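Local coordinates for protein CCMAN5 (Cellulosimicrobium cellulans, PDB 2XSG) that hydrolyses alpha-mannosides as a family 92 glycosidase with a bound calcium ion, and probably helps uncover mannose-6-phosphate on yeast-made glycoproteins, at residues Thr253-Ser258 and Arg263-Val268; Ser329-Tyr332 and Ala338-Ala341; Glu486-Pro491 and Phe766-Ala771; Lys494-Gly499 and Asp551-Ala556. All coordinates share one frame; numbering follows the deposited sequence.

Interaction 1: Thr253-Ser258 and Arg263-Val268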
loop_
_atom_site.group_PDB
_atom_site.type_symbol
_atom_site.label_atom_id
_atom_site.label_comp_id
_atom_site.label_asym_id
_atom_site.label_seq_id
_atom_site.Cartn_x
_atom_site.Cartn_y
_atom_site.Cartn_z
ATOM N N THR A 253 23.431 3.468 -0.092
ATOM C CA THR A 253 22.695 3.055 1.107
ATOM C C THR A 253 22.032 4.270 1.765
ATOM O O THR A 253 22.633 5.355 1.798
ATOM C CB THR A 253 23.608 2.288 2.092
ATOM O OG1 THR A 253 24.139 1.137 1.429
ATOM C CG2 THR A 253 22.850 1.825 3.326
ATOM N N LEU A 254 20.801 4.066 2.252
ATOM C CA LEU A 254 19.963 5.104 2.869
ATOM C C LEU A 254 19.788 4.901 4.371
ATOM O O LEU A 254 19.671 3.783 4.856
ATOM C CB LEU A 254 18.558 5.126 2.217
ATOM C CG LEU A 254 18.489 5.268 0.697
ATOM C CD1 LEU A 254 17.120 4.899 0.084
ATOM C CD2 LEU A 254 18.878 6.700 0.316
ATOM N N SER A 255 19.721 5.998 5.109
ATOM C CA SER A 255 19.475 5.931 6.551
ATOM C C SER A 255 18.693 7.152 6.972
ATOM O O SER A 255 19.033 8.261 6.570
ATOM C CB SER A 255 20.794 5.874 7.334
ATOM O OG SER A 255 20.579 5.930 8.747
ATOM N N PRO A 256 17.640 6.953 7.784
ATOM C CA PRO A 256 16.923 8.064 8.381
ATOM C C PRO A 256 17.718 8.719 9.508
ATOM O O PRO A 256 17.304 9.773 10.031
ATOM C CB PRO A 256 15.654 7.399 8.939
ATOM C CG PRO A 256 15.585 6.030 8.264
ATOM C CD PRO A 256 17.020 5.665 8.129
ATOM N N VAL A 257 18.855 8.123 9.867
ATOM C CA VAL A 257 19.601 8.541 11.060
ATOM C C VAL A 257 20.770 9.495 10.752
ATOM O O VAL A 257 20.877 10.575 11.356
ATOM C CB VAL A 257 20.095 7.308 11.850
ATOM C CG1 VAL A 257 21.100 7.685 12.941
ATOM C CG2 VAL A 257 18.902 6.549 12.437
ATOM N N SER A 258 21.668 9.083 9.858
ATOM C CA SER A 258 22.835 9.908 9.536
ATOM C C SER A 258 23.605 9.329 8.394
ATOM O O SER A 258 23.372 8.174 7.983
ATOM C CB SER A 258 23.766 10.073 10.753
ATOM O OG SER A 258 24.488 8.877 11.050
ATOM N N ARG A 263 26.776 4.598 6.205
ATOM C CA ARG A 263 28.067 3.937 5.964
ATOM C C ARG A 263 28.219 2.619 6.719
ATOM O O ARG A 263 28.654 1.612 6.156
ATOM C CB ARG A 263 29.202 4.894 6.327
ATOM C CG ARG A 263 29.415 5.991 5.294
ATOM C CD ARG A 263 30.322 7.060 5.875
ATOM N NE ARG A 263 30.561 8.157 4.947
ATOM C CZ ARG A 263 31.042 9.350 5.291
ATOM N NH1 ARG A 263 31.316 9.621 6.569
ATOM N NH2 ARG A 263 31.241 10.283 4.352
ATOM N N ILE A 264 27.862 2.639 7.997
ATOM C CA ILE A 264 27.852 1.430 8.812
ATOM C C ILE A 264 26.860 0.411 8.231
ATOM O O ILE A 264 27.214 -0.753 8.017
ATOM C CB ILE A 264 27.497 1.763 10.255
ATOM C CG1 ILE A 264 28.651 2.542 10.900
ATOM C CG2 ILE A 264 27.116 0.481 11.057
ATOM C CD1 ILE A 264 28.241 3.265 12.169
ATOM N N ASP A 265 25.635 0.860 7.957
ATOM C CA ASP A 265 24.616 -0.004 7.354
ATOM C C ASP A 265 25.148 -0.657 6.093
ATOM O O ASP A 265 24.900 -1.836 5.851
ATOM C CB ASP A 265 23.346 0.791 7.017
ATOM C CG ASP A 265 22.612 1.302 8.255
ATOM O OD1 ASP A 265 22.829 0.769 9.378
ATOM O OD2 ASP A 265 21.814 2.256 8.108
ATOM N N GLN A 266 25.870 0.123 5.287
ATOM C CA GLN A 266 26.386 -0.368 4.031
ATOM C C GLN A 266 27.417 -1.464 4.251
ATOM O O GLN A 266 27.373 -2.478 3.553
ATOM C CB GLN A 266 26.966 0.747 3.140
ATOM C CG GLN A 266 27.195 0.248 1.725
ATOM C CD GLN A 266 27.495 1.350 0.735
ATOM O OE1 GLN A 266 26.586 1.844 0.030
ATOM N NE2 GLN A 266 28.760 1.758 0.676
ATOM N N GLN A 267 28.329 -1.265 5.208
ATOM C CA GLN A 267 29.327 -2.289 5.518
ATOM C C GLN A 267 28.672 -3.552 6.093
ATOM O O GLN A 267 29.095 -4.668 5.758
ATOM C CB GLN A 267 30.473 -1.767 6.405
ATOM C CG GLN A 267 30.173 -1.566 7.887
ATOM C CD GLN A 267 31.252 -0.743 8.614
ATOM O OE1 GLN A 267 32.136 -0.142 7.977
ATOM N NE2 GLN A 267 31.174 -0.703 9.952
ATOM N N VAL A 268 27.623 -3.374 6.905
ATOM C CA VAL A 268 26.883 -4.511 7.472
ATOM C C VAL A 268 26.113 -5.263 6.394
ATOM O O VAL A 268 26.258 -6.464 6.260
ATOM C CB VAL A 268 25.947 -4.092 8.655
ATOM C CG1 VAL A 268 25.003 -5.240 9.042
ATOM C CG2 VAL A 268 26.783 -3.681 9.880
HETATM O O HOH W 1 19.771 3.684 9.119
#
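Asp265 OD1 takes two hydrogen bonds, one from Thr328 OG1 and one from Gln261 NE2, while the other oxygen of the same carboxylate, OD2, stands 3.8 Å from Ser255 CB. This is a strand-turn-helix connection: the chain leaves a strand of the N-terminal beta domain at 253-255, turns, and returns as helix 259-270 over that strand's end. The axes of strand 253-255 and helix 263-268 approach to 7.7 Å, with their directions 132° apart.

The turn itself is held by Ser255, whose OG accepts from Val257 N at 3.0 Å, forming an ST turn. Three residues after Ser255, Ser258 occupies the N-cap position, and its OG receives Gln261 N at the start of the helix. A water between Ser255 and Asp265 donates to Asp265 OD2 at 2.7 Å. The carboxylate is thus fixed through both oxygens, which should favour its charged form.

Lower down the strand, Thr253 wedges its two branches against successive helix residues. With CG2 anti to the backbone N, the Thr253 CG2 methyl comes to 3.9 Å from Asp265 CB, and OG1 swings to the flank of Gln266. That hydroxyl is hydrogen-bonded to Ser144 OG, so its polar end is tied to a neighbouring strand. From the same helix, Arg263 reaches back to Glu186 on the sheet and also pairs with Glu260. Across the interface, the hydrocarbon part of Gln266 lies against the threonine, CG coming within 3.2 Å of Thr253 OG1.

Interaction 2: Ser329-Tyr332 and Ala338-Ala341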
loop_
_atom_site.group_PDB
_atom_site.type_symbol
_atom_site.label_atom_id
_atom_site.label_comp_id
_atom_site.label_asym_id
_atom_site.label_seq_id
_atom_site.Cartn_x
_atom_site.Cartn_y
_atom_site.Cartn_z
ATOM N N SER A 329 22.086 -0.786 13.451
ATOM C CA SER A 329 22.442 -0.654 14.852
ATOM C C SER A 329 21.222 -0.663 15.777
ATOM O O SER A 329 21.372 -0.478 16.988
ATOM C CB SER A 329 23.259 0.622 15.080
ATOM O OG SER A 329 24.376 0.669 14.215
ATOM N N GLY A 330 20.032 -0.861 15.206
ATOM C CA GLY A 330 18.782 -0.887 15.967
ATOM C C GLY A 330 18.251 0.466 16.416
ATOM O O GLY A 330 17.550 0.547 17.420
ATOM N N THR A 331 18.576 1.525 15.674
ATOM C CA THR A 331 18.091 2.872 15.970
ATOM C C THR A 331 17.175 3.420 14.866
ATOM O O THR A 331 17.182 2.932 13.742
ATOM C CB THR A 331 19.242 3.875 16.215
ATOM O OG1 THR A 331 20.006 4.050 15.018
ATOM C CG2 THR A 331 20.166 3.397 17.343
ATOM N N TYR A 332 16.399 4.448 15.198
ATOM C CA TYR A 332 15.506 5.105 14.250
ATOM C C TYR A 332 15.482 6.607 14.562
ATOM O O TYR A 332 15.970 7.034 15.612
ATOM C CB TYR A 332 14.107 4.469 14.337
ATOM C CG TYR A 332 13.259 4.916 15.515
ATOM C CD1 TYR A 332 13.331 4.272 16.759
ATOM C CD2 TYR A 332 12.371 5.988 15.383
ATOM C CE1 TYR A 332 12.533 4.704 17.853
ATOM C CE2 TYR A 332 11.573 6.408 16.452
ATOM C CZ TYR A 332 11.662 5.772 17.687
ATOM O OH TYR A 332 10.864 6.236 18.731
ATOM N N ALA A 338 15.357 13.465 16.870
ATOM C CA ALA A 338 16.436 12.808 17.588
ATOM C C ALA A 338 16.482 11.303 17.327
ATOM O O ALA A 338 15.517 10.704 16.843
ATOM C CB ALA A 338 16.329 13.097 19.080
ATOM N N VAL A 339 17.615 10.705 17.661
ATOM C CA VAL A 339 17.853 9.293 17.460
ATOM C C VAL A 339 17.361 8.516 18.684
ATOM O O VAL A 339 17.610 8.927 19.821
ATOM C CB VAL A 339 19.342 9.024 17.226
ATOM C CG1 VAL A 339 19.598 7.541 16.979
ATOM C CG2 VAL A 339 19.843 9.859 16.039
ATOM N N HIS A 340 16.657 7.410 18.442
ATOM C CA HIS A 340 16.107 6.570 19.525
ATOM C C HIS A 340 16.354 5.103 19.252
ATOM O O HIS A 340 16.533 4.706 18.099
ATOM C CB HIS A 340 14.598 6.788 19.689
ATOM C CG HIS A 340 14.220 8.215 19.913
ATOM N ND1 HIS A 340 13.643 8.992 18.930
ATOM C CD2 HIS A 340 14.363 9.015 20.997
ATOM C CE1 HIS A 340 13.437 10.209 19.406
ATOM N NE2 HIS A 340 13.877 10.252 20.653
ATOM N N ALA A 341 16.341 4.297 20.314
ATOM C CA ALA A 341 16.464 2.852 20.178
ATOM C C ALA A 341 15.118 2.220 19.791
ATOM O O ALA A 341 14.069 2.568 20.338
ATOM C CB ALA A 341 16.998 2.241 21.469
#
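Tyr332 places CG between its backbone N and carbonyl carbon (chi1 78°), and His340 sets its own CG beside the backbone N (chi1 -55°), which brings the two side chains together on one face of a beta hairpin. Strands 331-333 and 339-341 run antiparallel, and Tyr332 with His340 is a hydrogen-bonded pair: Tyr332 N gives to His340 O at 2.9 Å, and His340 N gives back to Tyr332 O at 2.9 Å. The two rings meet obliquely, their planes at 43° and their centroids 5.4 Å apart. Closest is the methylene, with His340 CB 3.5 Å from Tyr332 CE1, while Ala341 O sits in the plane of the phenol ring at its edge. Beyond the hairpin the phenol stacks on Tyr347 and bonds through OH to Asp384. Exchanging Tyr332 for an alanine would probably leave Asp384 without its hydroxyl partner and open a gap beside His340 CB and Tyr347. One residue earlier, Thr331 and Ala341 form the non-hydrogen-bonded pair, their side chains diverging, and Thr331 CA makes a CA-H...O contact to His340 O. The hydroxyl of Thr331 bonds to Ser327 OG, and Thr331 CB packs 3.8 Å from Val339 CG1.

Interaction 3: Glu486-Pro491 and Phe766-Ala771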
loop_
_atom_site.group_PDB
_atom_site.type_symbol
_atom_site.label_atom_id
_atom_site.label_comp_id
_atom_site.label_asym_id
_atom_site.label_seq_id
_atom_site.Cartn_x
_atom_site.Cartn_y
_atom_site.Cartn_z
ATOM N N GLU A 486 -20.257 4.904 23.394
ATOM C CA GLU A 486 -21.489 5.672 23.281
ATOM C C GLU A 486 -21.414 6.610 22.067
ATOM O O GLU A 486 -22.273 6.562 21.194
ATOM C CB GLU A 486 -21.780 6.466 24.568
ATOM C CG GLU A 486 -22.901 7.546 24.438
ATOM C CD GLU A 486 -24.292 6.982 24.085
ATOM O OE1 GLU A 486 -24.582 5.802 24.370
ATOM O OE2 GLU A 486 -25.120 7.745 23.536
ATOM N N GLN A 487 -20.373 7.442 22.012
ATOM C CA GLN A 487 -20.201 8.353 20.873
ATOM C C GLN A 487 -20.088 7.646 19.526
ATOM O O GLN A 487 -20.621 8.122 18.522
ATOM C CB GLN A 487 -19.048 9.325 21.120
ATOM C CG GLN A 487 -19.389 10.306 22.228
ATOM C CD GLN A 487 -18.439 11.474 22.311
ATOM O OE1 GLN A 487 -17.777 11.837 21.327
ATOM N NE2 GLN A 487 -18.359 12.076 23.494
ATOM N N ALA A 488 -19.442 6.484 19.524
ATOM C CA ALA A 488 -19.285 5.676 18.311
ATOM C C ALA A 488 -20.603 5.115 17.781
ATOM O O ALA A 488 -20.692 4.778 16.614
ATOM C CB ALA A 488 -18.293 4.541 18.538
ATOM N N SER A 489 -21.620 5.026 18.631
ATOM C CA SER A 489 -22.940 4.579 18.200
ATOM C C SER A 489 -23.703 5.691 17.456
ATOM O O SER A 489 -24.603 5.399 16.660
ATOM C CB SER A 489 -23.757 4.053 19.395
ATOM O OG SER A 489 -24.220 5.132 20.203
ATOM N N TRP A 490 -23.312 6.948 17.688
ATOM C CA TRP A 490 -24.064 8.126 17.197
ATOM C C TRP A 490 -24.264 8.222 15.662
ATOM O O TRP A 490 -25.384 8.517 15.198
ATOM C CB TRP A 490 -23.474 9.441 17.745
ATOM C CG TRP A 490 -23.607 9.693 19.261
ATOM C CD1 TRP A 490 -24.376 8.992 20.164
ATOM C CD2 TRP A 490 -22.979 10.750 20.017
ATOM N NE1 TRP A 490 -24.230 9.530 21.418
ATOM C CE2 TRP A 490 -23.389 10.610 21.354
ATOM C CE3 TRP A 490 -22.104 11.792 19.685
ATOM C CZ2 TRP A 490 -22.952 11.471 22.367
ATOM C CZ3 TRP A 490 -21.672 12.640 20.675
ATOM C CH2 TRP A 490 -22.097 12.481 22.008
ATOM N N PRO A 491 -23.189 7.986 14.865
ATOM C CA PRO A 491 -23.356 8.154 13.419
ATOM C C PRO A 491 -24.437 7.231 12.856
ATOM O O PRO A 491 -25.274 7.682 12.074
ATOM C CB PRO A 491 -21.989 7.779 12.851
ATOM C CG PRO A 491 -21.047 7.964 13.967
ATOM C CD PRO A 491 -21.794 7.682 15.223
ATOM N N PHE A 766 -19.228 -10.246 15.151
ATOM C CA PHE A 766 -19.036 -9.127 16.066
ATOM C C PHE A 766 -19.773 -7.853 15.643
ATOM O O PHE A 766 -19.707 -7.421 14.491
ATOM C CB PHE A 766 -17.547 -8.815 16.267
ATOM C CG PHE A 766 -17.302 -7.581 17.067
ATOM C CD1 PHE A 766 -17.371 -7.616 18.460
ATOM C CD2 PHE A 766 -17.038 -6.368 16.437
ATOM C CE1 PHE A 766 -17.149 -6.452 19.218
ATOM C CE2 PHE A 766 -16.825 -5.193 17.180
ATOM C CZ PHE A 766 -16.881 -5.240 18.579
ATOM N N SER A 767 -20.457 -7.261 16.619
ATOM C CA SER A 767 -20.997 -5.915 16.546
ATOM C C SER A 767 -20.846 -5.341 17.939
ATOM O O SER A 767 -21.180 -6.010 18.921
ATOM C CB SER A 767 -22.472 -5.933 16.149
ATOM O OG SER A 767 -22.623 -6.034 14.761
ATOM N N MET A 768 -20.320 -4.117 18.022
ATOM C CA MET A 768 -20.101 -3.425 19.294
ATOM C C MET A 768 -21.338 -3.439 20.203
ATOM O O MET A 768 -21.231 -3.727 21.387
ATOM C CB MET A 768 -19.650 -1.984 19.035
ATOM C CG MET A 768 -19.431 -1.148 20.282
ATOM S SD MET A 768 -19.064 0.582 19.900
ATOM C CE MET A 768 -20.673 1.191 19.398
ATOM N N SER A 769 -22.507 -3.154 19.630
ATOM C CA SER A 769 -23.756 -3.012 20.401
ATOM C C SER A 769 -24.278 -4.316 21.021
ATOM O O SER A 769 -25.001 -4.283 22.012
ATOM C CB SER A 769 -24.852 -2.393 19.524
ATOM O OG SER A 769 -25.116 -3.204 18.396
ATOM N N THR A 770 -23.933 -5.447 20.408
ATOM C CA THR A 770 -24.444 -6.742 20.832
ATOM C C THR A 770 -23.386 -7.618 21.508
ATOM O O THR A 770 -23.709 -8.687 22.019
ATOM C CB THR A 770 -25.111 -7.533 19.662
ATOM O OG1 THR A 770 -24.210 -7.649 18.548
ATOM C CG2 THR A 770 -26.395 -6.862 19.223
ATOM N N ALA A 771 -22.139 -7.151 21.538
ATOM C CA ALA A 771 -21.012 -7.964 22.016
ATOM C C ALA A 771 -21.129 -8.356 23.493
ATOM O O ALA A 771 -21.434 -7.514 24.343
ATOM C CB ALA A 771 -19.692 -7.243 21.751
#
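Met768 carries this contact through its terminal methyl: CE lies 4.0 Å from Ser489 N and 4.2 Å from Ala488 CB, touching the outside of helix 478-495 where these two residues follow one another. The side chain runs out straight, with CG anti to the backbone N (chi1 178°), and bends only at its last torsion (chi3 74°), which turns CE onto the helix. The touch is small and made by van der Waals contact.

Behind the methyl, the helix surface is fixed by its own bonds. Ser489 OG gives to Glu486 O at 2.6 Å, in the carbonyl plane on a lone pair, and the same oxygen also accepts Ser489 N, so the serine side chain is folded back along the helix. Glu486 is busy at its other end too: OE2 receives Trp490 NE1 at 2.9 Å, and the indole lies flat with Gln487 CA 3.8 Å above its centre. A kink follows at Pro491.

On the other side, Met768 N sits over a face of the Phe766 ring, 3.6 Å above its plane. Tyr548 connects both sides, through a backbone bond to Met768 and its hydroxyl to Ala488 O, and Met768 also touches Tyr466 of helix 455-474. The arrangement is that of a C-terminal tail, modelled as far as Ala771, laid across the outside of the helical catalytic domain.

Interaction 4: Lys494-Gly499 and Asp551-Ala556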
loop_
_atom_site.group_PDB
_atom_site.type_symbol
_atom_site.label_atom_id
_atom_site.label_comp_id
_atom_site.label_asym_id
_atom_site.label_seq_id
_atom_site.Cartn_x
_atom_site.Cartn_y
_atom_site.Cartn_z
ATOM N N LYS A 494 -28.045 8.418 14.375
ATOM C CA LYS A 494 -28.474 9.778 14.060
ATOM C C LYS A 494 -28.449 10.146 12.571
ATOM O O LYS A 494 -29.122 11.098 12.169
ATOM C CB LYS A 494 -27.640 10.806 14.854
ATOM C CG LYS A 494 -27.679 10.647 16.377
ATOM C CD LYS A 494 -28.817 11.473 16.978
ATOM C CE LYS A 494 -28.658 11.629 18.489
ATOM N NZ LYS A 494 -29.189 10.462 19.250
ATOM N N LEU A 495 -27.664 9.425 11.763
ATOM C CA LEU A 495 -27.575 9.757 10.332
ATOM C C LEU A 495 -28.209 8.754 9.367
ATOM O O LEU A 495 -28.198 8.981 8.161
ATOM C CB LEU A 495 -26.123 10.074 9.918
ATOM C CG LEU A 495 -25.457 11.254 10.624
ATOM C CD1 LEU A 495 -24.048 11.452 10.092
ATOM C CD2 LEU A 495 -26.276 12.516 10.442
ATOM N N THR A 496 -28.752 7.648 9.872
ATOM C CA THR A 496 -29.418 6.684 8.984
ATOM C C THR A 496 -30.863 7.134 8.833
ATOM O O THR A 496 -31.682 6.920 9.718
ATOM C CB THR A 496 -29.372 5.231 9.520
ATOM O OG1 THR A 496 -28.028 4.858 9.841
ATOM C CG2 THR A 496 -29.941 4.250 8.497
ATOM N N LYS A 497 -31.168 7.773 7.714
ATOM C CA LYS A 497 -32.506 8.308 7.466
ATOM C C LYS A 497 -33.482 7.226 7.056
ATOM O O LYS A 497 -33.291 6.589 6.014
ATOM C CB LYS A 497 -32.454 9.373 6.374
ATOM C CG LYS A 497 -33.828 9.921 6.011
ATOM C CD LYS A 497 -33.761 10.784 4.782
ATOM C CE LYS A 497 -35.119 11.417 4.527
ATOM N NZ LYS A 497 -35.084 12.218 3.292
ATOM N N PRO A 498 -34.553 7.026 7.849
ATOM C CA PRO A 498 -35.522 5.981 7.485
ATOM C C PRO A 498 -36.164 6.260 6.139
ATOM O O PRO A 498 -36.407 7.413 5.806
ATOM C CB PRO A 498 -36.587 6.087 8.581
ATOM C CG PRO A 498 -35.858 6.694 9.740
ATOM C CD PRO A 498 -34.900 7.675 9.123
ATOM N N GLY A 499 -36.427 5.209 5.378
ATOM C CA GLY A 499 -37.104 5.330 4.085
ATOM C C GLY A 499 -36.358 6.174 3.056
ATOM O O GLY A 499 -36.983 6.743 2.156
ATOM N N ASP A 551 -24.912 -4.815 13.364
ATOM C CA ASP A 551 -26.193 -5.103 14.010
ATOM C C ASP A 551 -27.003 -3.828 14.191
ATOM O O ASP A 551 -28.182 -3.788 13.840
ATOM C CB ASP A 551 -26.009 -5.789 15.352
ATOM C CG ASP A 551 -27.319 -6.368 15.888
ATOM O OD1 ASP A 551 -28.051 -5.647 16.603
ATOM O OD2 ASP A 551 -27.626 -7.540 15.574
ATOM N N ALA A 552 -26.365 -2.788 14.734
ATOM C CA ALA A 552 -27.029 -1.506 14.920
ATOM C C ALA A 552 -27.356 -0.892 13.557
ATOM O O ALA A 552 -28.385 -0.255 13.394
ATOM C CB ALA A 552 -26.163 -0.553 15.753
ATOM N N LEU A 553 -26.477 -1.092 12.574
ATOM C CA LEU A 553 -26.736 -0.563 11.243
ATOM C C LEU A 553 -27.963 -1.235 10.632
ATOM O O LEU A 553 -28.830 -0.544 10.098
ATOM C CB LEU A 553 -25.520 -0.691 10.331
ATOM C CG LEU A 553 -25.578 0.079 9.012
ATOM C CD1 LEU A 553 -25.552 1.567 9.304
ATOM C CD2 LEU A 553 -24.384 -0.272 8.157
ATOM N N VAL A 554 -28.056 -2.561 10.745
ATOM C CA VAL A 554 -29.242 -3.300 10.245
ATOM C C VAL A 554 -30.541 -2.748 10.866
ATOM O O VAL A 554 -31.486 -2.458 10.151
ATOM C CB VAL A 554 -29.097 -4.868 10.403
ATOM C CG1 VAL A 554 -30.405 -5.610 10.120
ATOM C CG2 VAL A 554 -28.011 -5.412 9.468
ATOM N N GLU A 555 -30.560 -2.584 12.185
ATOM C CA GLU A 555 -31.696 -1.958 12.896
ATOM C C GLU A 555 -32.007 -0.530 12.434
ATOM O O GLU A 555 -33.162 -0.203 12.172
ATOM C CB GLU A 555 -31.498 -2.002 14.423
ATOM C CG GLU A 555 -32.417 -1.027 15.198
ATOM C CD GLU A 555 -32.740 -1.458 16.651
ATOM O OE1 GLU A 555 -32.451 -2.618 17.021
ATOM O OE2 GLU A 555 -33.301 -0.631 17.421
ATOM N N ALA A 556 -30.986 0.313 12.319
ATOM C CA ALA A 556 -31.207 1.691 11.896
ATOM C C ALA A 556 -31.740 1.770 10.464
ATOM O O ALA A 556 -32.431 2.725 10.115
ATOM C CB ALA A 556 -29.922 2.518 12.045
HETATM O O HOH W 2 -32.841 5.119 11.416
#
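A helix end meets a helix-to-strand transition here: Ala556, last residue of helix 550-556, faces Thr496, where helix 478-495 gives way to a short strand. The threonine does most of the touching. Its CG2 comes to 3.3 Å from Ala556 O, and its OG1 lies 3.7 Å from Ala556 CB, so the two branches straddle the alanine, one meeting the carbonyl and the other the methyl. The chi1 of -52° puts OG1 beside the backbone N, where it bonds to Ile492 O in the last turn of its own helix. The hydroxyl is therefore satisfied within its own helix end and presents itself to Ala556 merely by contact. Further up the helix, Leu553 reaches in with CD1, 4.2 Å from Thr496 OG1, the two side chains crossing at about a right angle.

One water joins the backbones. It donates to Thr496 O at 2.7 Å and to Ala556 O at 2.8 Å, using both of its protons to bridge two carbonyls that could not bond to each other. A glycine in place of Thr496 would probably leave Ile492 O without its hydroxyl partner and open a gap beside the Ala556 methyl.

Ile492 packs against both Leu553 and Ala556, so helix 478-495 adds to the contact from its last turn. On the far side, Leu495 and Lys497 make backbone bonds with Thr513 and Leu511. The contact thus seats a small antiparallel two-stranded sheet, 496-497 with 508-512, against a helix of the catalytic domain.

In the fold
The four contacts form two well-separated pairs. Interactions 1 and 2 have centres 12 Å apart and touch through Val257, which packs on Thr331 and Val339, so the hairpin lies against the turn leaving the N-terminal beta domain. Interactions 3 and 4, also 12 Å apart, share helix 478-495 and meet where Ser767 OG probably bonds to Asp551 N. The centres of interactions 1 and 4, 54 Å apart, lie on opposite sides of the chain's centre. Along the chain 1 precedes 2, both precede the rest, and 4 falls between the segments of 3. The first pair lies where the beta domain probably hands over to the catalytic domain; interaction 3 sets the C-terminal tail against helix 478-495.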